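Local coordinates for protein methanogen homoaconitase large subunit (Methanocaldococcus jannaschii, PDB 4KP2) that forms the large, iron-sulfur cluster-binding part of a hydro-lyase that interconverts homocitrate, cis-homoaconitate and homoisocitrate in 2-oxosuberate biosynthesis, at residues E44-T56 against Y127-S139. Residues are numbered along the deposited sequence; the frame is centred on the assembly and turned at random.
Sequences EVEVDLAMTHDGT and YVLPNMFVAGGDS
Leu49 reaches across to the loop before its partner strand, where CD2 touches both Tyr127 CB, 3.7 Å away, and Val128 CG2; Leu123 of helix 119-126 adjoins the same side chain. Phe133 meets two valines: CG1 of Val45 lies over one ring face, a CH-pi contact 3.8 Å from the centroid, while Val47 CG2 touches CE2 at the ring edge. With CG anti to its backbone N (chi1 -179°), the ring is carried to these valines and on to strand 167-180 of another sheet. At the backbone of Phe133, Asp48 OD2 accepts the N-H at 3.0 Å from N, while Asp48 OD1 is salt-bridged to Lys32. Strands 49-53 and 133-136 run parallel and adjacent, 49-53 in the middle of a five-stranded sheet ordered 3-2-1-4-5, a doubly wound layer of the alpha-beta-alpha sandwich. Leu49 O accepts a hydrogen bond from Ala135 N at 2.8 Å, and Met51 O one from Gly137 N almost head-on. Gly137, centre of an inverse gamma turn, offers its carbonyl to Thr56 OG1 at 3.0 Å. That hydroxyl also accepts the His53 N-H, so a valine at Thr56 would probably leave both backbone groups without this partner. Asp138 approaches the predicted cluster ligands Cys383 and Cys323.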
loop_
_atom_site.group_PDB
_atom_site.type_symbol
_atom_site.label_atom_id
_atom_site.label_comp_id
_atom_site.label_asym_id
_atom_site.label_seq_id
_atom_site.Cartn_x
_atom_site.Cartn_y
_atom_site.Cartn_z
ATOM N N GLU A 44 6.848 -34.113 -25.115
ATOM C CA GLU A 44 7.458 -33.869 -23.817
ATOM C C GLU A 44 8.468 -32.736 -23.942
ATOM O O GLU A 44 9.472 -32.868 -24.641
ATOM C CB GLU A 44 8.149 -35.131 -23.304
ATOM C CG GLU A 44 8.747 -34.993 -21.914
ATOM C CD GLU A 44 9.500 -36.233 -21.477
ATOM O OE1 GLU A 44 10.019 -36.956 -22.355
ATOM O OE2 GLU A 44 9.568 -36.487 -20.256
ATOM N N VAL A 45 8.199 -31.626 -23.266
ATOM C CA VAL A 45 9.036 -30.437 -23.377
ATOM C C VAL A 45 9.823 -30.154 -22.101
ATOM O O VAL A 45 9.257 -30.107 -21.009
ATOM C CB VAL A 45 8.194 -29.194 -23.719
ATOM C CG1 VAL A 45 9.085 -27.971 -23.864
ATOM C CG2 VAL A 45 7.396 -29.431 -24.988
ATOM N N GLU A 46 11.131 -29.968 -22.245
ATOM C CA GLU A 46 11.963 -29.552 -21.125
ATOM C C GLU A 46 11.724 -28.073 -20.850
ATOM O O GLU A 46 11.786 -27.247 -21.757
ATOM C CB GLU A 46 13.441 -29.808 -21.421
ATOM C CG GLU A 46 13.800 -31.280 -21.551
ATOM C CD GLU A 46 15.291 -31.507 -21.702
ATOM O OE1 GLU A 46 16.033 -30.510 -21.838
ATOM O OE2 GLU A 46 15.717 -32.680 -21.682
ATOM N N VAL A 47 11.446 -27.744 -19.593
ATOM C CA VAL A 47 11.090 -26.379 -19.224
ATOM C C VAL A 47 12.318 -25.498 -19.015
ATOM O O VAL A 47 13.247 -25.866 -18.293
ATOM C CB VAL A 47 10.208 -26.358 -17.961
ATOM C CG1 VAL A 47 9.792 -24.937 -17.620
ATOM C CG2 VAL A 47 8.985 -27.236 -18.169
ATOM N N ASP A 48 12.314 -24.332 -19.655
ATOM C CA ASP A 48 13.426 -23.393 -19.560
ATOM C C ASP A 48 13.288 -22.461 -18.362
ATOM O O ASP A 48 14.281 -21.955 -17.843
ATOM C CB ASP A 48 13.534 -22.567 -20.842
ATOM C CG ASP A 48 13.971 -23.391 -22.030
ATOM O OD1 ASP A 48 14.855 -24.254 -21.855
ATOM O OD2 ASP A 48 13.430 -23.178 -23.135
ATOM N N LEU A 49 12.053 -22.233 -17.927
ATOM C CA LEU A 49 11.796 -21.300 -16.837
ATOM C C LEU A 49 10.518 -21.656 -16.080
ATOM O O LEU A 49 9.447 -21.773 -16.674
ATOM C CB LEU A 49 11.706 -19.873 -17.382
ATOM C CG LEU A 49 11.911 -18.726 -16.394
ATOM C CD1 LEU A 49 13.306 -18.795 -15.798
ATOM C CD2 LEU A 49 11.684 -17.386 -17.077
ATOM N N ALA A 50 10.639 -21.826 -14.768
ATOM C CA ALA A 50 9.495 -22.163 -13.925
ATOM C C ALA A 50 9.296 -21.116 -12.833
ATOM O O ALA A 50 10.243 -20.736 -12.146
ATOM C CB ALA A 50 9.673 -23.545 -13.318
ATOM N N MET A 51 8.060 -20.653 -12.673
ATOM C CA MET A 51 7.771 -19.582 -11.724
ATOM C C MET A 51 6.445 -19.750 -10.984
ATOM O O MET A 51 5.418 -20.061 -11.587
ATOM C CB MET A 51 7.817 -18.221 -12.427
ATOM C CG MET A 51 7.072 -17.110 -11.702
ATOM S SD MET A 51 5.436 -16.810 -12.399
ATOM C CE MET A 51 4.464 -16.672 -10.902
ATOM N N THR A 52 6.483 -19.543 -9.671
ATOM C CA THR A 52 5.280 -19.522 -8.846
ATOM C C THR A 52 5.316 -18.330 -7.894
ATOM O O THR A 52 6.382 -17.935 -7.420
ATOM C CB THR A 52 5.123 -20.817 -8.031
ATOM O OG1 THR A 52 6.359 -21.124 -7.375
ATOM C CG2 THR A 52 4.734 -21.975 -8.937
ATOM N N HIS A 53 4.149 -17.755 -7.617
ATOM C CA HIS A 53 4.066 -16.597 -6.730
ATOM C C HIS A 53 3.572 -16.980 -5.335
ATOM O O HIS A 53 3.313 -18.151 -5.060
ATOM C CB HIS A 53 3.177 -15.508 -7.338
ATOM C CG HIS A 53 1.804 -15.981 -7.709
ATOM N ND1 HIS A 53 0.798 -16.146 -6.782
ATOM C CD2 HIS A 53 1.272 -16.320 -8.906
ATOM C CE1 HIS A 53 -0.295 -16.568 -7.392
ATOM N NE2 HIS A 53 -0.035 -16.683 -8.682
ATOM N N ASP A 54 3.436 -15.981 -4.465
ATOM C CA ASP A 54 3.083 -16.205 -3.063
ATOM C C ASP A 54 1.751 -16.928 -2.868
ATOM O O ASP A 54 1.492 -17.490 -1.805
ATOM C CB ASP A 54 3.074 -14.881 -2.293
ATOM C CG ASP A 54 2.135 -13.859 -2.900
ATOM O OD1 ASP A 54 2.012 -13.828 -4.143
ATOM O OD2 ASP A 54 1.519 -13.087 -2.137
ATOM N N GLY A 55 0.911 -16.910 -3.895
ATOM C CA GLY A 55 -0.380 -17.568 -3.830
ATOM C C GLY A 55 -0.342 -18.998 -4.333
ATOM O O GLY A 55 -1.217 -19.801 -4.008
ATOM N N THR A 56 0.677 -19.322 -5.125
ATOM C CA THR A 56 0.775 -20.647 -5.730
ATOM C C THR A 56 2.044 -21.406 -5.338
ATOM O O THR A 56 2.109 -22.627 -5.486
ATOM C CB THR A 56 0.670 -20.576 -7.266
ATOM O OG1 THR A 56 1.633 -19.643 -7.773
ATOM C CG2 THR A 56 -0.724 -20.133 -7.678
ATOM N N TYR A 127 14.589 -12.279 -16.994
ATOM C CA TYR A 127 14.607 -13.730 -17.179
ATOM C C TYR A 127 14.212 -14.224 -18.571
ATOM O O TYR A 127 15.007 -14.876 -19.248
ATOM C CB TYR A 127 13.745 -14.416 -16.116
ATOM C CG TYR A 127 14.254 -14.233 -14.705
ATOM C CD1 TYR A 127 15.359 -14.940 -14.250
ATOM C CD2 TYR A 127 13.630 -13.356 -13.828
ATOM C CE1 TYR A 127 15.829 -14.777 -12.962
ATOM C CE2 TYR A 127 14.094 -13.189 -12.537
ATOM C CZ TYR A 127 15.195 -13.901 -12.111
ATOM O OH TYR A 127 15.662 -13.739 -10.826
ATOM N N VAL A 128 12.986 -13.922 -18.986
ATOM C CA VAL A 128 12.420 -14.491 -20.211
ATOM C C VAL A 128 13.196 -14.164 -21.488
ATOM O O VAL A 128 13.252 -13.013 -21.921
ATOM C CB VAL A 128 10.952 -14.065 -20.406
ATOM C CG1 VAL A 128 10.407 -14.636 -21.704
ATOM C CG2 VAL A 128 10.108 -14.516 -19.225
ATOM N N LEU A 129 13.782 -15.196 -22.088
ATOM C CA LEU A 129 14.461 -15.065 -23.372
ATOM C C LEU A 129 13.601 -15.669 -24.475
ATOM O O LEU A 129 12.767 -16.530 -24.206
ATOM C CB LEU A 129 15.823 -15.762 -23.332
ATOM C CG LEU A 129 16.935 -15.076 -22.541
ATOM C CD1 LEU A 129 18.199 -15.920 -22.571
ATOM C CD2 LEU A 129 17.201 -13.691 -23.098
ATOM N N PRO A 130 13.789 -15.206 -25.722
ATOM C CA PRO A 130 13.058 -15.759 -26.867
ATOM C C PRO A 130 13.271 -17.263 -27.031
ATOM O O PRO A 130 14.264 -17.802 -26.542
ATOM C CB PRO A 130 13.662 -15.010 -28.057
ATOM C CG PRO A 130 14.092 -13.709 -27.486
ATOM C CD PRO A 130 14.584 -14.024 -26.102
ATOM N N ASN A 131 12.326 -17.919 -27.703
ATOM C CA ASN A 131 12.375 -19.359 -27.978
ATOM C C ASN A 131 12.281 -20.256 -26.741
ATOM O O ASN A 131 12.342 -21.482 -26.852
ATOM C CB ASN A 131 13.611 -19.724 -28.810
ATOM C CG ASN A 131 13.725 -18.903 -30.076
ATOM O OD1 ASN A 131 12.727 -18.415 -30.607
ATOM N ND2 ASN A 131 14.947 -18.742 -30.568
ATOM N N MET A 132 12.124 -19.649 -25.569
ATOM C CA MET A 132 12.027 -20.404 -24.324
ATOM C C MET A 132 10.698 -21.137 -24.188
ATOM O O MET A 132 9.754 -20.890 -24.940
ATOM C CB MET A 132 12.201 -19.481 -23.117
ATOM C CG MET A 132 13.632 -19.287 -22.654
ATOM S SD MET A 132 13.688 -18.428 -21.068
ATOM C CE MET A 132 15.448 -18.393 -20.749
ATOM N N PHE A 133 10.642 -22.046 -23.222
ATOM C CA PHE A 133 9.384 -22.631 -22.786
ATOM C C PHE A 133 9.160 -22.210 -21.341
ATOM O O PHE A 133 9.770 -22.760 -20.424
ATOM C CB PHE A 133 9.420 -24.155 -22.896
ATOM C CG PHE A 133 8.143 -24.822 -22.472
ATOM C CD1 PHE A 133 7.111 -25.010 -23.375
ATOM C CD2 PHE A 133 7.972 -25.260 -21.170
ATOM C CE1 PHE A 133 5.934 -25.624 -22.988
ATOM C CE2 PHE A 133 6.797 -25.873 -20.778
ATOM C CZ PHE A 133 5.777 -26.055 -21.688
ATOM N N VAL A 134 8.293 -21.225 -21.142
ATOM C CA VAL A 134 8.084 -20.653 -19.817
ATOM C C VAL A 134 6.835 -21.199 -19.131
ATOM O O VAL A 134 5.714 -20.992 -19.593
ATOM C CB VAL A 134 8.005 -19.116 -19.875
ATOM C CG1 VAL A 134 7.759 -18.542 -18.488
ATOM C CG2 VAL A 134 9.278 -18.545 -20.477
ATOM N N ALA A 135 7.043 -21.899 -18.021
ATOM C CA ALA A 135 5.942 -22.448 -17.245
ATOM C C ALA A 135 5.728 -21.619 -15.987
ATOM O O ALA A 135 6.685 -21.250 -15.307
ATOM C CB ALA A 135 6.225 -23.892 -16.885
ATOM N N GLY A 136 4.471 -21.325 -15.678
ATOM C CA GLY A 136 4.164 -20.489 -14.534
ATOM C C GLY A 136 2.917 -20.899 -13.779
ATOM O O GLY A 136 1.948 -21.382 -14.364
ATOM N N GLY A 137 2.948 -20.705 -12.464
ATOM C CA GLY A 137 1.798 -20.972 -11.621
ATOM C C GLY A 137 0.875 -19.771 -11.583
ATOM O O GLY A 137 0.551 -19.251 -10.513
ATOM N N ASP A 138 0.457 -19.327 -12.762
ATOM C CA ASP A 138 -0.396 -18.157 -12.888
ATOM C C ASP A 138 -1.148 -18.232 -14.210
ATOM O O ASP A 138 -0.596 -18.661 -15.223
ATOM C CB ASP A 138 0.443 -16.880 -12.829
ATOM C CG ASP A 138 -0.404 -15.627 -12.741
ATOM O OD1 ASP A 138 -0.774 -15.083 -13.801
ATOM O OD2 ASP A 138 -0.694 -15.185 -11.608
ATOM N N SER A 139 -2.409 -17.810 -14.199
ATOM C CA SER A 139 -3.257 -17.907 -15.383
ATOM C C SER A 139 -2.888 -16.891 -16.464
ATOM O O SER A 139 -3.498 -16.870 -17.534
ATOM C CB SER A 139 -4.732 -17.759 -14.999
ATOM O OG SER A 139 -4.965 -16.526 -14.339
#